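TrwC (PDB 1S6M) probably nicks one plasmid DNA strand and unwinds it for conjugative transfer, the chain here being the relaxase part of a longer relaxase-helicase protein. Local coordinates at residues A16-D21 with G146-E151; T87-K92 with Q159-A164; E138-L143 with N168-S173. All coordinates share one frame; numbering follows the deposited sequence.

Contact 1 of 3, residues A16-D21 with G146-E151; sequences ASYYED and GKFRHE. With NI (nickel (II) ion), chain C.
His150 reaches from its strand to the loop at Tyr18, its NE2 donating to Tyr18 O at 3.0 Å along a nearly straight line (166°). The oxygen lies in the imidazole plane, whereas the N-H arrives well above the carbonyl plane. The other ring nitrogen is given to the metal, His150 ND1 sitting 2.1 Å from nickel; histidine suits the place because one nitrogen binds metal while the other donates, which holds the ring against rotation. Over one imidazole face lies the Asp21 backbone, with Asp21 CB 3.4 Å from His150 CE1. The carboxylate, though poorly ordered, accepts from a nickel-bound water, Asp21 OD1 lying 2.8 Å from it.

Two positions back on the strand, Phe148 supplies the apolar half. Tyr18 CB rests over its face in a CH-pi contact, 3.7 Å from Phe148 CG, while the Phe148 edge points into the face of Tyr19 as a T-shaped pair with planes at 63°. Tyr19 CG stands anti to its own carbonyl carbon (chi1 -71°), which swings the ring back over Phe148 CE2, and its hydroxyl binds Val50 O. Further out, Tyr18 stacks on His163, and His161 and His163 complete the protein ligands. A loop carbonyl thus acts as second shell to this three-histidine metal site, probably helping to fix the direction in which His150 offers ND1 to the ion.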
loop_
_atom_site.group_PDB
_atom_site.type_symbol
_atom_site.label_atom_id
_atom_site.label_comp_id
_atom_site.label_asym_id
_atom_site.label_seq_id
_atom_site.Cartn_x
_atom_site.Cartn_y
_atom_site.Cartn_z
ATOM N N ALA B 16 -13.661 -1.179 0.413
ATOM C CA ALA B 16 -14.392 -0.249 -0.439
ATOM C C ALA B 16 -14.387 1.160 0.131
ATOM O O ALA B 16 -14.940 2.086 -0.464
ATOM C CB ALA B 16 -15.817 -0.730 -0.630
ATOM N N SER B 17 -13.764 1.318 1.292
ATOM C CA SER B 17 -13.683 2.626 1.927
ATOM C C SER B 17 -12.353 3.259 1.541
ATOM O O SER B 17 -11.984 4.319 2.051
ATOM C CB SER B 17 -13.762 2.496 3.445
ATOM O OG SER B 17 -12.512 2.810 4.033
ATOM N N TYR B 18 -11.628 2.596 0.645
ATOM C CA TYR B 18 -10.353 3.120 0.190
ATOM C C TYR B 18 -10.596 4.334 -0.701
ATOM O O TYR B 18 -9.670 4.866 -1.306
ATOM C CB TYR B 18 -9.556 2.045 -0.559
ATOM C CG TYR B 18 -8.956 0.987 0.348
ATOM C CD1 TYR B 18 -8.561 1.300 1.653
ATOM C CD2 TYR B 18 -8.760 -0.317 -0.100
ATOM C CE1 TYR B 18 -7.990 0.336 2.491
ATOM C CE2 TYR B 18 -8.185 -1.292 0.731
ATOM C CZ TYR B 18 -7.804 -0.956 2.025
ATOM O OH TYR B 18 -7.255 -1.902 2.865
ATOM N N TYR B 19 -11.851 4.768 -0.770
ATOM C CA TYR B 19 -12.225 5.941 -1.556
ATOM C C TYR B 19 -12.291 7.173 -0.652
ATOM O O TYR B 19 -11.844 8.263 -1.018
ATOM C CB TYR B 19 -13.600 5.752 -2.202
ATOM C CG TYR B 19 -13.651 4.750 -3.330
ATOM C CD1 TYR B 19 -13.758 3.383 -3.078
ATOM C CD2 TYR B 19 -13.606 5.173 -4.657
ATOM C CE1 TYR B 19 -13.823 2.460 -4.121
ATOM C CE2 TYR B 19 -13.667 4.263 -5.708
ATOM C CZ TYR B 19 -13.775 2.907 -5.435
ATOM O OH TYR B 19 -13.824 2.001 -6.470
ATOM N N GLU B 20 -12.841 6.979 0.542
ATOM C CA GLU B 20 -13.017 8.064 1.501
ATOM C C GLU B 20 -11.739 8.586 2.182
ATOM O O GLU B 20 -11.622 9.794 2.416
ATOM C CB GLU B 20 -14.054 7.640 2.558
ATOM C CG GLU B 20 -14.709 8.815 3.301
ATOM C CD GLU B 20 -15.582 8.365 4.466
ATOM O OE1 GLU B 20 -15.224 7.351 5.123
ATOM O OE2 GLU B 20 -16.612 9.037 4.735
ATOM N N ASP B 21 -10.786 7.699 2.485
ATOM C CA ASP B 21 -9.533 8.078 3.162
ATOM C C ASP B 21 -8.540 8.942 2.387
ATOM O O ASP B 21 -8.820 9.422 1.287
ATOM C CB ASP B 21 -8.780 6.825 3.632
ATOM C CG ASP B 21 -9.339 6.251 4.914
ATOM O OD1 ASP B 21 -8.754 5.273 5.435
ATOM O OD2 ASP B 21 -10.359 6.779 5.406
ATOM N N GLY B 146 -6.712 -2.889 -8.111
ATOM C CA GLY B 146 -7.318 -1.580 -7.893
ATOM C C GLY B 146 -6.361 -0.746 -7.040
ATOM O O GLY B 146 -6.082 -1.117 -5.901
ATOM N N LYS B 147 -5.856 0.366 -7.571
ATOM C CA LYS B 147 -4.902 1.204 -6.836
ATOM C C LYS B 147 -5.494 2.493 -6.253
ATOM O O LYS B 147 -6.094 3.296 -6.967
ATOM C CB LYS B 147 -3.708 1.556 -7.735
ATOM C CG LYS B 147 -2.967 0.344 -8.323
ATOM C CD LYS B 147 -1.723 0.756 -9.132
ATOM C CE LYS B 147 -2.098 1.645 -10.308
ATOM N NZ LYS B 147 -0.976 1.946 -11.253
ATOM N N PHE B 148 -5.302 2.695 -4.952
ATOM C CA PHE B 148 -5.825 3.878 -4.276
ATOM C C PHE B 148 -4.722 4.649 -3.554
ATOM O O PHE B 148 -4.147 4.143 -2.591
ATOM C CB PHE B 148 -6.916 3.464 -3.277
ATOM C CG PHE B 148 -8.012 2.618 -3.885
ATOM C CD1 PHE B 148 -7.899 1.228 -3.928
ATOM C CD2 PHE B 148 -9.140 3.217 -4.453
ATOM C CE1 PHE B 148 -8.896 0.443 -4.519
ATOM C CE2 PHE B 148 -10.144 2.444 -5.049
ATOM C CZ PHE B 148 -10.019 1.051 -5.086
ATOM N N ARG B 149 -4.431 5.863 -4.026
ATOM C CA ARG B 149 -3.406 6.727 -3.433
ATOM C C ARG B 149 -4.013 7.625 -2.334
ATOM O O ARG B 149 -5.041 8.265 -2.552
ATOM C CB ARG B 149 -2.764 7.600 -4.521
ATOM C CG ARG B 149 -1.487 8.323 -4.090
ATOM C CD ARG B 149 -0.919 9.177 -5.223
ATOM N NE ARG B 149 -1.824 10.264 -5.573
ATOM C CZ ARG B 149 -2.065 10.676 -6.816
ATOM N NH1 ARG B 149 -2.908 11.675 -7.031
ATOM N NH2 ARG B 149 -1.468 10.087 -7.843
ATOM N N HIS B 150 -3.361 7.664 -1.170
ATOM C CA HIS B 150 -3.791 8.441 -0.003
ATOM C C HIS B 150 -2.703 9.450 0.404
ATOM O O HIS B 150 -1.548 9.319 -0.001
ATOM C CB HIS B 150 -4.121 7.484 1.173
ATOM C CG HIS B 150 -5.366 6.677 0.959
ATOM N ND1 HIS B 150 -5.789 5.679 1.827
ATOM C CD2 HIS B 150 -6.256 6.770 -0.063
ATOM C CE1 HIS B 150 -6.919 5.184 1.318
ATOM N NE2 HIS B 150 -7.226 5.823 0.180
ATOM N N GLU B 151 -3.061 10.446 1.213
ATOM C CA GLU B 151 -2.087 11.458 1.616
ATOM C C GLU B 151 -1.892 11.730 3.117
ATOM O O GLU B 151 -0.974 12.461 3.478
ATOM C CB GLU B 151 -2.405 12.787 0.911
ATOM C CG GLU B 151 -2.443 12.712 -0.619
ATOM C CD GLU B 151 -2.780 14.058 -1.264
ATOM O OE1 GLU B 151 -3.101 15.008 -0.523
ATOM O OE2 GLU B 151 -2.728 14.160 -2.511
HETATM NI NI NI C . -4.683 4.851 3.461
HETATM O O HOH W 1 -6.678 3.994 4.143
HETATM O O HOH W 2 -4.031 3.896 5.398
#

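Contact 2 of 3, residues T87-K92 with Q159-A164; sequences TFSAPK and QLHTHA. With NI (nickel (II) ion), chain C; nucleotides of chain A.
Phe88 turns the edge of its ring toward Thr162 O and Ala164, with Phe88 CE1 4.0 Å from Ala164 CB, on the sheet face packed against helix 104-122. The imidazoles of His161 and His163 stand on the opposite face, beside Ser89 and Thr87. A water lies over one face of His161, and His163 NE2 is at its edge; a nickel-bound water is at the edge of His163. Each ring gives NE2 to nickel, the ion lying 2.2 Å from His161 NE2 and 2.3 Å from His163 NE2, and His150 is the third histidine. With CG placed between the backbone N and carbonyl carbon (chi1 64°), His161 folds back so that its ND1 donates to Gln159 O at 2.8 Å. His163 ND1 makes a weak bond to Thr87 OG1, whose stronger partner is Asp85.

The strands are antiparallel: Phe88 and Thr162 exchange two backbone hydrogen bonds, and Ala90 N adds a nearly straight one to Leu160 O. Beyond them the DNA enters. Gln159, bent at chi2 (62°), divides its amide: Gln159 NE2 donates to DT23 O2 of chain A at 2.9 Å, while Gln159 OE1 accepts from Lys92 NZ at 3.0 Å. Lysine suits this place because Lys92 NZ also reaches DC24 OP1 of chain A, at 3.1 Å, and binds Pro158 O. With an alanine here in place of Gln159, thymine O2 would probably lose this donor and Lys92 NZ one of its acceptors. One strand thus carries two metal ligands and an amide that contacts a DNA base, consistent with DNA being positioned beside the metal for strand cleavage.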
loop_
_atom_site.group_PDB
_atom_site.type_symbol
_atom_site.label_atom_id
_atom_site.label_comp_id
_atom_site.label_asym_id
_atom_site.label_seq_id
_atom_site.Cartn_x
_atom_site.Cartn_y
_atom_site.Cartn_z
ATOM N N THR B 87 0.466 -2.505 0.490
ATOM C CA THR B 87 0.543 -1.078 0.775
ATOM C C THR B 87 1.949 -0.485 0.710
ATOM O O THR B 87 2.810 -0.832 1.513
ATOM C CB THR B 87 -0.068 -0.772 2.166
ATOM O OG1 THR B 87 -1.435 -1.196 2.191
ATOM C CG2 THR B 87 -0.009 0.710 2.472
ATOM N N PHE B 88 2.160 0.418 -0.246
ATOM C CA PHE B 88 3.450 1.087 -0.443
ATOM C C PHE B 88 3.497 2.447 0.269
ATOM O O PHE B 88 2.653 3.303 0.026
ATOM C CB PHE B 88 3.712 1.321 -1.941
ATOM C CG PHE B 88 3.709 0.065 -2.770
ATOM C CD1 PHE B 88 2.512 -0.535 -3.154
ATOM C CD2 PHE B 88 4.910 -0.525 -3.163
ATOM C CE1 PHE B 88 2.515 -1.712 -3.912
ATOM C CE2 PHE B 88 4.917 -1.702 -3.920
ATOM C CZ PHE B 88 3.723 -2.291 -4.295
ATOM N N SER B 89 4.493 2.654 1.126
ATOM C CA SER B 89 4.618 3.925 1.843
ATOM C C SER B 89 5.971 4.606 1.612
ATOM O O SER B 89 7.019 3.970 1.697
ATOM C CB SER B 89 4.411 3.708 3.348
ATOM O OG SER B 89 3.091 3.280 3.624
ATOM N N ALA B 90 5.948 5.904 1.337
ATOM C CA ALA B 90 7.188 6.633 1.106
ATOM C C ALA B 90 7.839 7.072 2.415
ATOM O O ALA B 90 7.196 7.087 3.467
ATOM C CB ALA B 90 6.922 7.848 0.233
ATOM N N PRO B 91 9.139 7.412 2.366
ATOM C CA PRO B 91 9.863 7.857 3.560
ATOM C C PRO B 91 9.234 9.187 3.957
ATOM O O PRO B 91 8.718 9.897 3.095
ATOM C CB PRO B 91 11.297 8.006 3.056
ATOM C CG PRO B 91 11.364 6.968 1.924
ATOM C CD PRO B 91 10.056 7.243 1.228
ATOM N N LYS B 92 9.258 9.517 5.246
ATOM C CA LYS B 92 8.638 10.752 5.721
ATOM C C LYS B 92 9.070 12.013 4.972
ATOM O O LYS B 92 8.221 12.804 4.556
ATOM C CB LYS B 92 8.877 10.929 7.231
ATOM C CG LYS B 92 8.142 12.134 7.838
ATOM C CD LYS B 92 6.613 12.046 7.661
ATOM C CE LYS B 92 6.014 10.846 8.411
ATOM N NZ LYS B 92 4.534 10.875 8.434
ATOM N N GLN B 159 1.493 11.771 4.763
ATOM C CA GLN B 159 1.878 10.357 4.669
ATOM C C GLN B 159 1.497 9.761 3.307
ATOM O O GLN B 159 0.458 9.118 3.156
ATOM C CB GLN B 159 1.193 9.587 5.815
ATOM C CG GLN B 159 1.474 8.091 5.912
ATOM C CD GLN B 159 2.936 7.758 6.163
ATOM O OE1 GLN B 159 3.726 8.619 6.549
ATOM N NE2 GLN B 159 3.300 6.497 5.956
ATOM N N LEU B 160 2.345 9.993 2.312
ATOM C CA LEU B 160 2.096 9.500 0.958
ATOM C C LEU B 160 2.141 7.980 0.866
ATOM O O LEU B 160 3.166 7.365 1.147
ATOM C CB LEU B 160 3.124 10.099 -0.009
ATOM C CG LEU B 160 2.985 9.802 -1.507
ATOM C CD1 LEU B 160 1.614 10.265 -2.000
ATOM C CD2 LEU B 160 4.100 10.524 -2.273
ATOM N N HIS B 161 1.030 7.373 0.475
ATOM C CA HIS B 161 0.981 5.925 0.329
ATOM C C HIS B 161 -0.078 5.477 -0.665
ATOM O O HIS B 161 -0.984 6.236 -1.006
ATOM C CB HIS B 161 0.749 5.228 1.685
ATOM C CG HIS B 161 -0.572 5.532 2.329
ATOM N ND1 HIS B 161 -0.826 6.677 3.062
ATOM C CD2 HIS B 161 -1.706 4.772 2.391
ATOM C CE1 HIS B 161 -2.067 6.592 3.552
ATOM N NE2 HIS B 161 -2.620 5.465 3.169
ATOM N N THR B 162 0.060 4.243 -1.144
ATOM C CA THR B 162 -0.891 3.664 -2.083
ATOM C C THR B 162 -1.273 2.243 -1.677
ATOM O O THR B 162 -0.410 1.412 -1.386
ATOM C CB THR B 162 -0.330 3.590 -3.528
ATOM O OG1 THR B 162 -0.099 4.907 -4.038
ATOM C CG2 THR B 162 -1.318 2.885 -4.435
ATOM N N HIS B 163 -2.575 1.982 -1.650
ATOM C CA HIS B 163 -3.097 0.663 -1.337
ATOM C C HIS B 163 -3.325 -0.041 -2.675
ATOM O O HIS B 163 -4.222 0.337 -3.430
ATOM C CB HIS B 163 -4.446 0.763 -0.617
ATOM C CG HIS B 163 -4.384 1.446 0.714
ATOM N ND1 HIS B 163 -4.008 0.817 1.884
ATOM C CD2 HIS B 163 -4.696 2.730 1.047
ATOM C CE1 HIS B 163 -4.104 1.698 2.876
ATOM N NE2 HIS B 163 -4.513 2.853 2.408
ATOM N N ALA B 164 -2.511 -1.042 -2.986
ATOM C CA ALA B 164 -2.701 -1.781 -4.226
ATOM C C ALA B 164 -3.519 -3.018 -3.867
ATOM O O ALA B 164 -2.989 -3.976 -3.303
ATOM C CB ALA B 164 -1.348 -2.181 -4.831
HETATM NI NI NI C . -4.683 4.851 3.461
ATOM P P DT A 23 11.249 5.940 10.458
ATOM O OP1 DT A 23 11.925 6.902 9.573
ATOM O OP2 DT A 23 11.601 5.906 11.904
ATOM O "O5'" DT A 23 9.672 6.141 10.285
ATOM C "C5'" DT A 23 9.000 7.404 10.592
ATOM C "C4'" DT A 23 7.868 7.661 9.623
ATOM O "O4'" DT A 23 8.313 7.407 8.279
ATOM C "C3'" DT A 23 6.519 6.943 9.805
ATOM O "O3'" DT A 23 5.641 8.056 10.095
ATOM C "C2'" DT A 23 6.057 6.682 8.375
ATOM C "C1'" DT A 23 7.286 6.858 7.495
ATOM N N1 DT A 23 7.846 5.767 6.689
ATOM C C2 DT A 23 7.064 5.033 5.847
ATOM O O2 DT A 23 5.853 5.092 5.839
ATOM N N3 DT A 23 7.766 4.202 5.007
ATOM C C4 DT A 23 9.149 4.030 4.956
ATOM O O4 DT A 23 9.632 3.306 4.111
ATOM C C5 DT A 23 9.895 4.769 5.936
ATOM C C7 DT A 23 11.401 4.619 5.981
ATOM C C6 DT A 23 9.220 5.581 6.752
ATOM P P DC A 24 4.253 7.873 10.902
ATOM O OP1 DC A 24 3.266 8.795 10.293
ATOM O OP2 DC A 24 4.580 8.016 12.354
ATOM O "O5'" DC A 24 3.763 6.386 10.596
ATOM C "C5'" DC A 24 2.695 6.086 9.661
ATOM C "C4'" DC A 24 2.298 4.628 9.756
ATOM O "O4'" DC A 24 3.502 3.837 9.913
ATOM C "C3'" DC A 24 1.389 4.229 10.930
ATOM O "O3'" DC A 24 0.066 3.990 10.396
ATOM C "C2'" DC A 24 1.858 2.825 11.286
ATOM C "C1'" DC A 24 3.272 2.726 10.754
ATOM N N1 DC A 24 4.415 2.562 11.675
ATOM C C2 DC A 24 4.636 1.294 12.221
ATOM O O2 DC A 24 3.785 0.412 12.042
ATOM N N3 DC A 24 5.764 1.059 12.926
ATOM C C4 DC A 24 6.641 2.038 13.122
ATOM N N4 DC A 24 7.757 1.739 13.789
ATOM C C5 DC A 24 6.410 3.366 12.637
ATOM C C6 DC A 24 5.288 3.583 11.930
HETATM O O HOH W 3 1.067 4.280 5.593
HETATM O O HOH W 4 5.879 9.152 4.841
HETATM O O HOH W 2 -4.031 3.896 5.398
HETATM O O HOH W 1 -6.678 3.994 4.143
#

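Contact 3 of 3, residues E138-L143 with N168-S173; sequences ETTGNL and NMTKRS. With nucleotides of chain A.
The Asn142 amide meets the Lys171 backbone edge-on, the backbone N and O both near its plane. Asn142 OD1 takes Lys171 N at 3.1 Å, and Asn142 ND2 gives to Lys171 O at 3.0 Å, both bonds close to straight (169° and 165°). With CG between the backbone N and the carbonyl carbon (chi1 66°) the amide faces Lys171, and ND2 also donates back to Thr140 O of its own segment, from above that carbonyl's plane. Asparagine suits the spot because its amide offers donor and acceptor side by side.

Glu138 extends straight from its strand and crosses Arg172 at about a right angle. Glu138 OE2 accepts twice: from Ser173 N, 2.9 Å away on the syn lone pair, and from Ser173 OG, at 3.2 Å from above the carboxylate plane. Arg172 instead runs to the DNA: Arg172 NH2 donates to DG13 OP1 of chain A at 2.9 Å, at the guanidinium edge, and NH1 pairs with Asp174. The opposite charge of Glu138, not touching the guanidinium, may still favour it. The contact ties the end of hairpin 126-139 to the loop after strand 158-167, next to an arginine that holds a DNA phosphate.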
loop_
_atom_site.group_PDB
_atom_site.type_symbol
_atom_site.label_atom_id
_atom_site.label_comp_id
_atom_site.label_asym_id
_atom_site.label_seq_id
_atom_site.Cartn_x
_atom_site.Cartn_y
_atom_site.Cartn_z
ATOM N N GLU B 138 0.667 -23.617 -11.982
ATOM C CA GLU B 138 0.957 -22.902 -13.215
ATOM C C GLU B 138 1.268 -21.419 -13.009
ATOM O O GLU B 138 0.544 -20.723 -12.304
ATOM C CB GLU B 138 -0.247 -23.051 -14.149
ATOM C CG GLU B 138 -0.311 -22.072 -15.306
ATOM C CD GLU B 138 -1.585 -22.242 -16.114
ATOM O OE1 GLU B 138 -2.250 -23.290 -15.942
ATOM O OE2 GLU B 138 -1.916 -21.345 -16.923
ATOM N N THR B 139 2.345 -20.935 -13.619
ATOM C CA THR B 139 2.668 -19.518 -13.507
ATOM C C THR B 139 1.800 -18.842 -14.547
ATOM O O THR B 139 1.981 -19.001 -15.760
ATOM C CB THR B 139 4.143 -19.209 -13.772
ATOM O OG1 THR B 139 4.925 -19.696 -12.674
ATOM C CG2 THR B 139 4.347 -17.705 -13.888
ATOM N N THR B 140 0.853 -18.086 -14.019
ATOM C CA THR B 140 -0.179 -17.377 -14.753
ATOM C C THR B 140 0.158 -16.022 -15.405
ATOM O O THR B 140 -0.326 -15.712 -16.499
ATOM C CB THR B 140 -1.375 -17.249 -13.793
ATOM O OG1 THR B 140 -2.439 -18.100 -14.237
ATOM C CG2 THR B 140 -1.810 -15.836 -13.666
ATOM N N GLY B 141 0.953 -15.208 -14.723
ATOM C CA GLY B 141 1.341 -13.918 -15.270
ATOM C C GLY B 141 0.329 -12.780 -15.396
ATOM O O GLY B 141 0.643 -11.762 -16.024
ATOM N N ASN B 142 -0.873 -12.916 -14.838
ATOM C CA ASN B 142 -1.837 -11.815 -14.947
ATOM C C ASN B 142 -2.641 -11.549 -13.671
ATOM O O ASN B 142 -3.008 -12.475 -12.948
ATOM C CB ASN B 142 -2.771 -12.046 -16.143
ATOM C CG ASN B 142 -3.666 -13.254 -15.968
ATOM O OD1 ASN B 142 -4.789 -13.143 -15.474
ATOM N ND2 ASN B 142 -3.172 -14.419 -16.367
ATOM N N LEU B 143 -2.897 -10.266 -13.399
ATOM C CA LEU B 143 -3.631 -9.848 -12.205
ATOM C C LEU B 143 -4.636 -8.732 -12.488
ATOM O O LEU B 143 -4.545 -8.040 -13.499
ATOM C CB LEU B 143 -2.657 -9.329 -11.132
ATOM C CG LEU B 143 -1.625 -10.217 -10.432
ATOM C CD1 LEU B 143 -0.744 -9.346 -9.546
ATOM C CD2 LEU B 143 -2.306 -11.291 -9.602
ATOM N N ASN B 168 -8.701 -11.494 -5.717
ATOM C CA ASN B 168 -8.493 -12.934 -5.683
ATOM C C ASN B 168 -8.955 -13.644 -6.967
ATOM O O ASN B 168 -9.888 -14.443 -6.933
ATOM C CB ASN B 168 -9.229 -13.518 -4.469
ATOM C CG ASN B 168 -8.736 -14.905 -4.100
ATOM O OD1 ASN B 168 -9.297 -15.574 -3.227
ATOM N ND2 ASN B 168 -7.672 -15.338 -4.758
HETATM N N MSE B 169 -8.295 -13.369 -8.091
HETATM C CA MSE B 169 -8.671 -13.988 -9.367
HETATM C C MSE B 169 -7.555 -13.936 -10.396
HETATM O O MSE B 169 -6.752 -13.003 -10.397
HETATM C CB MSE B 169 -9.893 -13.274 -9.966
HETATM C CG MSE B 169 -9.663 -11.783 -10.246
HETATM SE SE MSE B 169 -11.281 -10.779 -10.745
HETATM C CE MSE B 169 -12.324 -11.206 -9.179
ATOM N N THR B 170 -7.513 -14.933 -11.278
ATOM C CA THR B 170 -6.514 -14.952 -12.343
ATOM C C THR B 170 -6.925 -15.914 -13.460
ATOM O O THR B 170 -7.560 -16.933 -13.200
ATOM C CB THR B 170 -5.113 -15.325 -11.794
ATOM O OG1 THR B 170 -4.124 -15.004 -12.777
ATOM C CG2 THR B 170 -5.028 -16.794 -11.457
ATOM N N LYS B 171 -6.569 -15.582 -14.701
ATOM C CA LYS B 171 -6.922 -16.413 -15.861
ATOM C C LYS B 171 -5.820 -17.396 -16.303
ATOM O O LYS B 171 -4.695 -16.981 -16.579
ATOM C CB LYS B 171 -7.290 -15.503 -17.034
ATOM C CG LYS B 171 -8.007 -16.196 -18.186
ATOM C CD LYS B 171 -8.275 -15.201 -19.311
ATOM C CE LYS B 171 -9.107 -15.827 -20.413
ATOM N NZ LYS B 171 -10.023 -14.832 -21.042
ATOM N N ARG B 172 -6.154 -18.686 -16.389
ATOM C CA ARG B 172 -5.195 -19.732 -16.800
ATOM C C ARG B 172 -5.011 -19.854 -18.322
ATOM O O ARG B 172 -5.674 -19.155 -19.100
ATOM C CB ARG B 172 -5.630 -21.100 -16.261
ATOM C CG ARG B 172 -5.796 -21.168 -14.747
ATOM C CD ARG B 172 -5.953 -22.605 -14.251
ATOM N NE ARG B 172 -7.002 -23.325 -14.967
ATOM C CZ ARG B 172 -7.752 -24.283 -14.435
ATOM N NH1 ARG B 172 -8.679 -24.880 -15.173
ATOM N NH2 ARG B 172 -7.590 -24.636 -13.168
ATOM N N SER B 173 -4.101 -20.747 -18.735
ATOM C CA SER B 173 -3.814 -20.997 -20.161
ATOM C C SER B 173 -5.040 -21.483 -20.914
ATOM O O SER B 173 -5.225 -21.148 -22.085
ATOM C CB SER B 173 -2.730 -22.070 -20.334
ATOM O OG SER B 173 -1.437 -21.565 -20.071
ATOM P P DG A 13 -9.758 -27.405 -11.414
ATOM O OP1 DG A 13 -9.849 -26.139 -12.201
ATOM O OP2 DG A 13 -8.428 -27.885 -10.957
ATOM O "O5'" DG A 13 -10.663 -27.209 -10.117
ATOM C "C5'" DG A 13 -11.627 -26.147 -10.017
ATOM C "C4'" DG A 13 -11.712 -25.637 -8.603
ATOM O "O4'" DG A 13 -11.947 -26.739 -7.710
ATOM C "C3'" DG A 13 -10.459 -24.935 -8.068
ATOM O "O3'" DG A 13 -10.813 -23.549 -8.124
ATOM C "C2'" DG A 13 -10.449 -25.280 -6.588
ATOM C "C1'" DG A 13 -11.291 -26.527 -6.470
ATOM N N9 DG A 13 -10.725 -27.796 -6.014
ATOM C C8 DG A 13 -10.003 -28.728 -6.722
ATOM N N7 DG A 13 -9.853 -29.851 -6.067
ATOM C C5 DG A 13 -10.473 -29.618 -4.848
ATOM C C6 DG A 13 -10.670 -30.465 -3.730
ATOM O O6 DG A 13 -10.342 -31.658 -3.591
ATOM N N1 DG A 13 -11.339 -29.800 -2.699
ATOM C C2 DG A 13 -11.773 -28.491 -2.749
ATOM N N2 DG A 13 -12.396 -28.002 -1.664
ATOM N N3 DG A 13 -11.607 -27.710 -3.785
ATOM C C4 DG A 13 -10.961 -28.329 -4.785
#

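From the N terminus, residues 16-21 wait until strand 145-152 to close contact 1, a loop of 124 residues. Residues 87-92, at the end of strand 81-89, close contact 2 at 159-164 after 66 residues, and 138-143 close contact 3 at 168-173 after only 24. All first segments precede all second ones in the same order, so every pair of contacts crosses and none nests. Contacts 1 and 2 adjoin in the five-stranded antiparallel sheet, through neighbouring strands 145-152 and 158-167, and share the nickel ion and two of its waters. Contact 3 lies about 25 Å (between centres) from contact 1, joining the outlying hairpin to the chain just beyond that sheet.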